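Local coordinates for MutT/nudix family protein (Shewanella oneidensis, PDB 3GZ5) that probably controls transcription of NAD-metabolism genes in response to ADP-ribose, combining a Nudix domain with a DNA-binding winged-helix domain, at residues E78-V83 and I120-V125; K38-Q43 and S126-W131; L29-D34 and M113-C118. All blocks are in the same frame, centred on the assembly; numbering follows the deposited sequence.

Contact 1. Residues E78-V83 and I120-V125; sequences EKTAVV and IQIASV. With NA (sodium ion), chain D.
Gln121 lays its side chain over the end of helix 68-80, with CB 3.7 Å from Thr80 O and CD 3.9 Å from Ala81 CB. CG stands beside the backbone N (chi1 -61°), and a bend at the next bond carries the amide past Ala81 to the CG2 methyl of Val82, whose side chain it crosses at about a right angle. An alanine in place of Gln121 would probably deprive Ala81 CB and Val82 CG2 of the cover that CG and the amide give them, opening a gap beside the helix end. Ile122 also leans inward, CG1 lying 4.0 Å from Lys79 O and CD1 facing the CG2 methyl of Thr80. The turn it meets is held from within: Thr80 OG1 accepts from Val82 N at 3.2 Å and is also bonded to Leu76 O, while Ala81 leaves the helix with positive phi (67°). Beyond the packed side, Ile122 O and Val125 O each bind the sodium ion at 2.2 Å, and Val128 O is the third protein ligand. The arrangement is an ST turn ending what corresponds to the Nudix-box helix, packed against a loop whose backbone carbonyls form a cation site.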
loop_
_atom_site.group_PDB
_atom_site.type_symbol
_atom_site.label_atom_id
_atom_site.label_comp_id
_atom_site.label_asym_id
_atom_site.label_seq_id
_atom_site.Cartn_x
_atom_site.Cartn_y
_atom_site.Cartn_z
ATOM N N GLU B 78 5.638 -21.683 9.630
ATOM C CA GLU B 78 5.811 -23.040 9.078
ATOM C C GLU B 78 7.209 -23.257 8.510
ATOM O O GLU B 78 7.652 -24.402 8.338
ATOM C CB GLU B 78 4.776 -23.298 7.978
ATOM C CG GLU B 78 3.370 -23.521 8.505
ATOM C CD GLU B 78 2.356 -23.769 7.423
ATOM O OE1 GLU B 78 2.601 -23.453 6.249
ATOM O OE2 GLU B 78 1.269 -24.265 7.749
ATOM N N LYS B 79 7.891 -22.152 8.227
ATOM C CA LYS B 79 9.227 -22.157 7.643
ATOM C C LYS B 79 10.308 -21.748 8.640
ATOM O O LYS B 79 11.440 -22.229 8.548
ATOM C CB LYS B 79 9.297 -21.215 6.415
ATOM C CG LYS B 79 8.325 -21.547 5.316
ATOM C CD LYS B 79 8.731 -22.865 4.670
ATOM C CE LYS B 79 7.529 -23.740 4.369
ATOM N NZ LYS B 79 7.947 -24.923 3.562
ATOM N N THR B 80 9.973 -20.852 9.571
ATOM C CA THR B 80 10.976 -20.212 10.433
ATOM C C THR B 80 10.826 -20.579 11.900
ATOM O O THR B 80 11.764 -20.374 12.692
ATOM C CB THR B 80 10.895 -18.671 10.365
ATOM O OG1 THR B 80 9.583 -18.260 10.754
ATOM C CG2 THR B 80 11.172 -18.160 8.971
ATOM N N ALA B 81 9.644 -21.078 12.270
ATOM C CA ALA B 81 9.305 -21.318 13.675
ATOM C C ALA B 81 9.164 -20.043 14.534
ATOM O O ALA B 81 9.174 -20.110 15.754
ATOM C CB ALA B 81 10.309 -22.272 14.295
ATOM N N VAL B 82 9.046 -18.887 13.893
ATOM C CA VAL B 82 8.914 -17.597 14.583
ATOM C C VAL B 82 7.898 -16.740 13.848
ATOM O O VAL B 82 7.889 -16.705 12.611
ATOM C CB VAL B 82 10.229 -16.733 14.526
ATOM C CG1 VAL B 82 10.256 -15.683 15.658
ATOM C CG2 VAL B 82 11.477 -17.559 14.559
ATOM N N VAL B 83 7.084 -16.012 14.606
ATOM C CA VAL B 83 6.297 -14.940 14.051
ATOM C C VAL B 83 7.221 -13.693 13.932
ATOM O O VAL B 83 7.798 -13.254 14.921
ATOM C CB VAL B 83 5.039 -14.675 14.931
ATOM C CG1 VAL B 83 4.222 -13.496 14.390
ATOM C CG2 VAL B 83 4.169 -15.963 15.029
ATOM N N ILE B 120 18.806 -20.271 13.869
ATOM C CA ILE B 120 18.815 -21.375 14.846
ATOM C C ILE B 120 17.818 -22.527 14.543
ATOM O O ILE B 120 17.993 -23.642 15.043
ATOM C CB ILE B 120 18.565 -20.853 16.301
ATOM C CG1 ILE B 120 17.335 -19.925 16.357
ATOM C CG2 ILE B 120 19.834 -20.175 16.868
ATOM C CD1 ILE B 120 16.723 -19.743 17.751
ATOM N N GLN B 121 16.786 -22.254 13.736
ATOM C CA GLN B 121 15.697 -23.220 13.462
ATOM C C GLN B 121 15.550 -23.544 11.974
ATOM O O GLN B 121 14.499 -24.055 11.557
ATOM C CB GLN B 121 14.350 -22.677 13.990
ATOM C CG GLN B 121 14.285 -22.427 15.501
ATOM C CD GLN B 121 13.705 -21.053 15.853
ATOM O OE1 GLN B 121 13.447 -20.238 14.972
ATOM N NE2 GLN B 121 13.508 -20.794 17.142
ATOM N N ILE B 122 16.606 -23.268 11.198
ATOM C CA ILE B 122 16.549 -23.188 9.725
ATOM C C ILE B 122 17.831 -23.725 9.067
ATOM O O ILE B 122 17.912 -23.879 7.834
ATOM C CB ILE B 122 16.318 -21.711 9.263
ATOM C CG1 ILE B 122 15.350 -21.622 8.092
ATOM C CG2 ILE B 122 17.628 -21.013 8.900
ATOM C CD1 ILE B 122 14.964 -20.204 7.786
ATOM N N ALA B 123 18.841 -23.977 9.893
ATOM C CA ALA B 123 20.040 -24.676 9.445
ATOM C C ALA B 123 19.628 -26.087 9.024
ATOM O O ALA B 123 19.953 -26.549 7.923
ATOM C CB ALA B 123 21.073 -24.735 10.581
ATOM N N SER B 124 18.864 -26.723 9.915
ATOM C CA SER B 124 18.428 -28.114 9.827
ATOM C C SER B 124 17.363 -28.433 8.754
ATOM O O SER B 124 16.703 -29.485 8.833
ATOM C CB SER B 124 17.900 -28.536 11.208
ATOM O OG SER B 124 17.028 -27.548 11.761
ATOM N N VAL B 125 17.205 -27.544 7.764
ATOM C CA VAL B 125 16.136 -27.646 6.758
ATOM C C VAL B 125 16.667 -27.246 5.384
ATOM O O VAL B 125 17.158 -26.133 5.220
ATOM C CB VAL B 125 14.908 -26.752 7.123
ATOM C CG1 VAL B 125 13.832 -26.844 6.046
ATOM C CG2 VAL B 125 14.323 -27.126 8.508
HETATM NA NA NA D . 18.072 -24.135 5.609
#

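Contact 2. Residues K38-Q43 and S126-W131; sequences KVLLVQ and SDVKWW. With NA (sodium ion), chain D.
Asp127 O is gripped from two sources on the neighbouring strand: Gln43 N donates to it at 2.8 Å, and the CA-H of Val42 makes a CH...O contact. Further along, the antiparallel ladder continues through two hydrogen-bonded pairs. Val39 and Trp131 exchange two bonds, of which Trp131 N to Val39 O is nearly straight (172° at the hydrogen), and Leu41 and Lys129 exchange two more, with Leu41 N 3.0 Å from Lys129 O. The non-hydrogen-bonded pairs, Leu40 with Trp130 and Val42 with Val128, turn their side chains to one face of the sheet. There the isobutyl group of Leu40 covers the Trp130 indole: CB sits over the six-membered ring, 4.0 Å from its centroid, and CD1 lies over the centre of the ring system. Leu40 CD1 also touches Val128 CG1 at 3.8 Å. Thr80 and Lys79 of helix 68-80 pack against this face. On the other face Leu41 crosses Trp131 at about a right angle, Leu41 CB lying 3.5 Å from Trp131 CD1, while Lys129 CD lies above the Trp131 ring toward its rim; Val136 of helix 133-136 and Trp53, edge-to-face with Trp131, add to this layer. Val128 O binds the sodium ion at 2.3 Å, completing the set begun by Ile122 O and Val125 O. A mixed sheet with helices packed on both faces is the alpha-beta-alpha sandwich of the Nudix fold.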
loop_
_atom_site.group_PDB
_atom_site.type_symbol
_atom_site.label_atom_id
_atom_site.label_comp_id
_atom_site.label_asym_id
_atom_site.label_seq_id
_atom_site.Cartn_x
_atom_site.Cartn_y
_atom_site.Cartn_z
ATOM N N LYS B 38 19.345 -10.069 3.199
ATOM C CA LYS B 38 19.019 -11.428 2.798
ATOM C C LYS B 38 17.487 -11.606 2.735
ATOM O O LYS B 38 16.749 -11.004 3.523
ATOM C CB LYS B 38 19.667 -12.422 3.759
ATOM C CG LYS B 38 21.212 -12.554 3.590
ATOM C CD LYS B 38 21.851 -13.201 4.824
ATOM C CE LYS B 38 23.286 -13.726 4.565
ATOM N NZ LYS B 38 24.188 -12.744 3.891
ATOM N N VAL B 39 17.025 -12.409 1.775
ATOM C CA VAL B 39 15.592 -12.693 1.575
ATOM C C VAL B 39 15.352 -14.197 1.785
ATOM O O VAL B 39 16.150 -15.030 1.320
ATOM C CB VAL B 39 15.074 -12.122 0.204
ATOM C CG1 VAL B 39 15.911 -12.626 -0.951
ATOM C CG2 VAL B 39 13.597 -12.422 -0.039
ATOM N N LEU B 40 14.322 -14.538 2.559
ATOM C CA LEU B 40 14.000 -15.941 2.828
ATOM C C LEU B 40 13.299 -16.587 1.639
ATOM O O LEU B 40 12.281 -16.084 1.176
ATOM C CB LEU B 40 13.118 -16.109 4.067
ATOM C CG LEU B 40 12.974 -17.586 4.481
ATOM C CD1 LEU B 40 14.239 -18.074 5.195
ATOM C CD2 LEU B 40 11.772 -17.806 5.366
ATOM N N LEU B 41 13.860 -17.691 1.141
ATOM C CA LEU B 41 13.291 -18.401 -0.008
ATOM C C LEU B 41 13.039 -19.874 0.285
ATOM O O LEU B 41 13.623 -20.459 1.206
ATOM C CB LEU B 41 14.136 -18.222 -1.265
ATOM C CG LEU B 41 14.244 -16.827 -1.883
ATOM C CD1 LEU B 41 14.964 -16.952 -3.208
ATOM C CD2 LEU B 41 12.902 -16.110 -2.084
ATOM N N VAL B 42 12.110 -20.439 -0.485
ATOM C CA VAL B 42 11.580 -21.781 -0.273
ATOM C C VAL B 42 11.625 -22.466 -1.621
ATOM O O VAL B 42 11.230 -21.883 -2.641
ATOM C CB VAL B 42 10.108 -21.748 0.265
ATOM C CG1 VAL B 42 9.513 -23.163 0.405
ATOM C CG2 VAL B 42 10.036 -21.012 1.590
ATOM N N GLN B 43 12.155 -23.685 -1.638
ATOM C CA GLN B 43 12.256 -24.422 -2.885
ATOM C C GLN B 43 10.944 -25.151 -3.160
ATOM O O GLN B 43 10.404 -25.819 -2.270
ATOM C CB GLN B 43 13.423 -25.406 -2.856
ATOM C CG GLN B 43 14.020 -25.591 -4.220
ATOM C CD GLN B 43 15.007 -26.743 -4.313
ATOM O OE1 GLN B 43 15.224 -27.504 -3.352
ATOM N NE2 GLN B 43 15.601 -26.887 -5.488
ATOM N N SER B 126 16.544 -28.138 4.401
ATOM C CA SER B 126 17.211 -27.964 3.092
ATOM C C SER B 126 16.413 -27.264 1.980
ATOM O O SER B 126 16.979 -26.855 0.964
ATOM C CB SER B 126 17.770 -29.306 2.581
ATOM O OG SER B 126 16.826 -30.358 2.728
ATOM N N ASP B 127 15.107 -27.122 2.163
ATOM C CA ASP B 127 14.284 -26.433 1.163
ATOM C C ASP B 127 13.904 -25.007 1.592
ATOM O O ASP B 127 13.093 -24.347 0.935
ATOM C CB ASP B 127 13.045 -27.268 0.819
ATOM C CG ASP B 127 12.082 -27.374 1.968
ATOM O OD1 ASP B 127 12.535 -27.446 3.137
ATOM O OD2 ASP B 127 10.863 -27.377 1.699
ATOM N N VAL B 128 14.499 -24.558 2.703
ATOM C CA VAL B 128 14.359 -23.180 3.218
ATOM C C VAL B 128 15.734 -22.556 3.511
ATOM O O VAL B 128 16.502 -23.075 4.334
ATOM C CB VAL B 128 13.484 -23.114 4.515
ATOM C CG1 VAL B 128 13.178 -21.668 4.881
ATOM C CG2 VAL B 128 12.187 -23.904 4.349
ATOM N N LYS B 129 16.024 -21.429 2.865
ATOM C CA LYS B 129 17.338 -20.795 2.973
ATOM C C LYS B 129 17.285 -19.265 2.868
ATOM O O LYS B 129 16.552 -18.718 2.040
ATOM C CB LYS B 129 18.274 -21.373 1.894
ATOM C CG LYS B 129 19.722 -20.879 1.931
ATOM C CD LYS B 129 20.582 -21.631 0.905
ATOM C CE LYS B 129 22.000 -21.048 0.767
ATOM N NZ LYS B 129 22.912 -21.415 1.911
ATOM N N TRP B 130 18.069 -18.588 3.710
ATOM C CA TRP B 130 18.337 -17.154 3.554
ATOM C C TRP B 130 19.292 -16.937 2.390
ATOM O O TRP B 130 20.418 -17.446 2.403
ATOM C CB TRP B 130 18.988 -16.583 4.803
ATOM C CG TRP B 130 18.090 -16.356 5.980
ATOM C CD1 TRP B 130 18.141 -17.002 7.172
ATOM C CD2 TRP B 130 17.025 -15.394 6.086
ATOM N NE1 TRP B 130 17.174 -16.515 8.018
ATOM C CE2 TRP B 130 16.472 -15.530 7.374
ATOM C CE3 TRP B 130 16.485 -14.435 5.216
ATOM C CZ2 TRP B 130 15.408 -14.733 7.823
ATOM C CZ3 TRP B 130 15.429 -13.656 5.658
ATOM C CH2 TRP B 130 14.901 -13.811 6.952
ATOM N N TRP B 131 18.853 -16.165 1.398
ATOM C CA TRP B 131 19.660 -15.867 0.223
ATOM C C TRP B 131 20.067 -14.398 0.154
ATOM O O TRP B 131 19.230 -13.530 0.356
ATOM C CB TRP B 131 18.887 -16.206 -1.043
ATOM C CG TRP B 131 18.709 -17.667 -1.280
ATOM C CD1 TRP B 131 17.657 -18.448 -0.884
ATOM C CD2 TRP B 131 19.606 -18.526 -1.986
ATOM N NE1 TRP B 131 17.850 -19.743 -1.293
ATOM C CE2 TRP B 131 19.036 -19.820 -1.977
ATOM C CE3 TRP B 131 20.845 -18.328 -2.629
ATOM C CZ2 TRP B 131 19.664 -20.919 -2.584
ATOM C CZ3 TRP B 131 21.463 -19.414 -3.234
ATOM C CH2 TRP B 131 20.875 -20.693 -3.200
HETATM NA NA NA D . 18.072 -24.135 5.609
#

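Contact 3. Residues L29-D34 and M113-C118; sequences LFTYHD and MSYQAC
Tyr115 and His33 lie ring on ring, their centroids 3.5 Å apart and their planes only 7° from parallel. The overlap is close to full: Tyr115 CE2 sits over the centre of the imidazole, and His33 ND1 over the centre of the phenol ring. His33 CB adds a CH-pi contact to the same phenol face, and Asp34 CB covers the opposite face of the imidazole toward its rim. Thr31 CG2 comes to the edge of the Tyr115 ring, in its plane.

Thr31 supplies the side-chain hydrogen bond between the segments. Its OG1, anti to the backbone N (chi1 -169°), donates to Met113 O at 2.7 Å. Although OG1 is also near Tyr115 N, the angle there is poor; that N-H instead reaches a water at 2.9 Å, and the water donates to Tyr32 O at 2.8 Å. Met113 N bonds to Phe30 O at 3.2 Å, so Met113 is held through both its backbone N and its O. Its CG falls between the backbone N and the carbonyl carbon (chi1 72°), from where the extended thioether runs at about a right angle to Leu29 and ends with CE tight against Leu29 CD2, 3.3 Å away. Trp130 lies against both Leu29 and Met113. The chemistry thus changes along the strand, from an apolar end at Leu29, through backbone and hydroxyl bonds at Thr31, to a flat stack at His33 that should restrict the turning of both rings.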
loop_
_atom_site.group_PDB
_atom_site.type_symbol
_atom_site.label_atom_id
_atom_site.label_comp_id
_atom_site.label_asym_id
_atom_site.label_seq_id
_atom_site.Cartn_x
_atom_site.Cartn_y
_atom_site.Cartn_z
ATOM N N LEU B 29 10.201 -11.822 3.123
ATOM C CA LEU B 29 10.757 -11.626 4.434
ATOM C C LEU B 29 12.241 -11.325 4.281
ATOM O O LEU B 29 12.989 -12.157 3.746
ATOM C CB LEU B 29 10.552 -12.883 5.263
ATOM C CG LEU B 29 11.310 -13.074 6.583
ATOM C CD1 LEU B 29 10.845 -12.103 7.660
ATOM C CD2 LEU B 29 11.143 -14.532 7.062
ATOM N N PHE B 30 12.651 -10.140 4.743
ATOM C CA PHE B 30 14.049 -9.697 4.725
ATOM C C PHE B 30 14.641 -9.751 6.106
ATOM O O PHE B 30 13.968 -9.531 7.114
ATOM C CB PHE B 30 14.181 -8.229 4.284
ATOM C CG PHE B 30 13.758 -7.960 2.898
ATOM C CD1 PHE B 30 14.636 -8.127 1.850
ATOM C CD2 PHE B 30 12.499 -7.486 2.636
ATOM C CE1 PHE B 30 14.252 -7.848 0.540
ATOM C CE2 PHE B 30 12.104 -7.217 1.335
ATOM C CZ PHE B 30 12.994 -7.400 0.285
ATOM N N THR B 31 15.938 -10.007 6.137
ATOM C CA THR B 31 16.734 -9.744 7.326
ATOM C C THR B 31 18.014 -9.018 6.901
ATOM O O THR B 31 18.244 -8.743 5.715
ATOM C CB THR B 31 17.027 -11.038 8.110
ATOM O OG1 THR B 31 17.572 -10.706 9.386
ATOM C CG2 THR B 31 18.009 -11.947 7.359
ATOM N N TYR B 32 18.847 -8.705 7.872
ATOM C CA TYR B 32 20.121 -8.110 7.586
ATOM C C TYR B 32 21.214 -8.924 8.269
ATOM O O TYR B 32 21.207 -9.100 9.482
ATOM C CB TYR B 32 20.122 -6.659 8.048
ATOM C CG TYR B 32 21.447 -5.985 7.866
ATOM C CD1 TYR B 32 21.825 -5.463 6.625
ATOM C CD2 TYR B 32 22.321 -5.859 8.943
ATOM C CE1 TYR B 32 23.041 -4.840 6.470
ATOM C CE2 TYR B 32 23.535 -5.246 8.801
ATOM C CZ TYR B 32 23.894 -4.741 7.572
ATOM O OH TYR B 32 25.112 -4.139 7.467
ATOM N N HIS B 33 22.140 -9.444 7.478
ATOM C CA HIS B 33 23.221 -10.238 8.034
ATOM C C HIS B 33 24.460 -10.188 7.149
ATOM O O HIS B 33 24.366 -10.302 5.917
ATOM C CB HIS B 33 22.772 -11.691 8.227
ATOM C CG HIS B 33 23.713 -12.515 9.052
ATOM N ND1 HIS B 33 24.388 -13.609 8.546
ATOM C CD2 HIS B 33 24.076 -12.416 10.352
ATOM C CE1 HIS B 33 25.135 -14.140 9.496
ATOM N NE2 HIS B 33 24.959 -13.438 10.603
ATOM N N ASP B 34 25.608 -9.963 7.790
ATOM C CA ASP B 34 26.903 -10.325 7.238
ATOM C C ASP B 34 27.208 -9.881 5.794
ATOM O O ASP B 34 27.374 -10.745 4.947
ATOM C CB ASP B 34 27.031 -11.861 7.321
ATOM C CG ASP B 34 28.481 -12.356 7.267
ATOM O OD1 ASP B 34 28.952 -12.921 8.293
ATOM O OD2 ASP B 34 29.139 -12.204 6.199
ATOM N N MET B 113 12.602 -9.506 10.060
ATOM C CA MET B 113 12.967 -10.137 11.323
ATOM C C MET B 113 14.477 -10.181 11.460
ATOM O O MET B 113 15.190 -9.963 10.491
ATOM C CB MET B 113 12.397 -11.548 11.427
ATOM C CG MET B 113 13.034 -12.635 10.533
ATOM S SD MET B 113 12.380 -14.253 11.068
ATOM C CE MET B 113 12.872 -15.260 9.729
ATOM N N SER B 114 14.970 -10.484 12.655
ATOM C CA SER B 114 16.411 -10.654 12.805
ATOM C C SER B 114 16.848 -12.047 12.351
ATOM O O SER B 114 16.142 -13.046 12.528
ATOM C CB SER B 114 16.861 -10.397 14.238
ATOM O OG SER B 114 16.807 -11.602 14.973
ATOM N N TYR B 115 18.036 -12.091 11.776
ATOM C CA TYR B 115 18.637 -13.316 11.263
ATOM C C TYR B 115 18.773 -14.469 12.274
ATOM O O TYR B 115 18.424 -15.595 11.941
ATOM C CB TYR B 115 19.983 -12.967 10.619
ATOM C CG TYR B 115 20.762 -14.135 10.081
ATOM C CD1 TYR B 115 20.545 -14.603 8.786
ATOM C CD2 TYR B 115 21.750 -14.754 10.854
ATOM C CE1 TYR B 115 21.278 -15.663 8.281
ATOM C CE2 TYR B 115 22.486 -15.821 10.354
ATOM C CZ TYR B 115 22.247 -16.267 9.074
ATOM O OH TYR B 115 22.989 -17.310 8.577
ATOM N N GLN B 116 19.256 -14.200 13.492
ATOM C CA GLN B 116 19.516 -15.284 14.471
ATOM C C GLN B 116 18.276 -15.751 15.249
ATOM O O GLN B 116 18.302 -16.805 15.892
ATOM C CB GLN B 116 20.652 -14.934 15.444
ATOM C CG GLN B 116 22.076 -15.399 14.999
ATOM C CD GLN B 116 22.224 -16.931 14.845
ATOM O OE1 GLN B 116 21.667 -17.721 15.631
ATOM N NE2 GLN B 116 22.989 -17.350 13.823
ATOM N N ALA B 117 17.193 -14.978 15.177
ATOM C CA ALA B 117 15.909 -15.396 15.743
ATOM C C ALA B 117 15.417 -16.709 15.124
ATOM O O ALA B 117 14.691 -17.468 15.770
ATOM C CB ALA B 117 14.869 -14.304 15.563
ATOM N N CYS B 118 15.839 -16.990 13.891
ATOM C CA CYS B 118 15.359 -18.167 13.173
ATOM C C CYS B 118 16.406 -18.989 12.407
ATOM O O CYS B 118 16.083 -20.092 11.957
ATOM C CB CYS B 118 14.286 -17.749 12.185
ATOM S SG CYS B 118 14.987 -17.250 10.638
HETATM O O HOH W 1 19.500 -9.615 11.703
#

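All three contacts lie in the Nudix domain and meet around Leu40, Thr80, Met113 and Trp130. Contact 3, nearest the chain's centre, joins strand 22-33, the neighbour of strand 36-43 in the same sheet, to the chain beyond strand 104-112, relying on a hydroxyl, a water and an aromatic stack. Contact 2, intermediate in depth, has the largest buried area and is a regular ladder of backbone bonds, with buried Val39, Leu40, Leu41, Val128 and Trp130 and more open ends. Contact 1 is the smallest and most peripheral, with no clear hydrogen bond across it, and its Ile122 and Thr80 close over Leu40 of contact 2. Contacts 1 and 2 share the sodium ion, whereas contact 3 does not bind it.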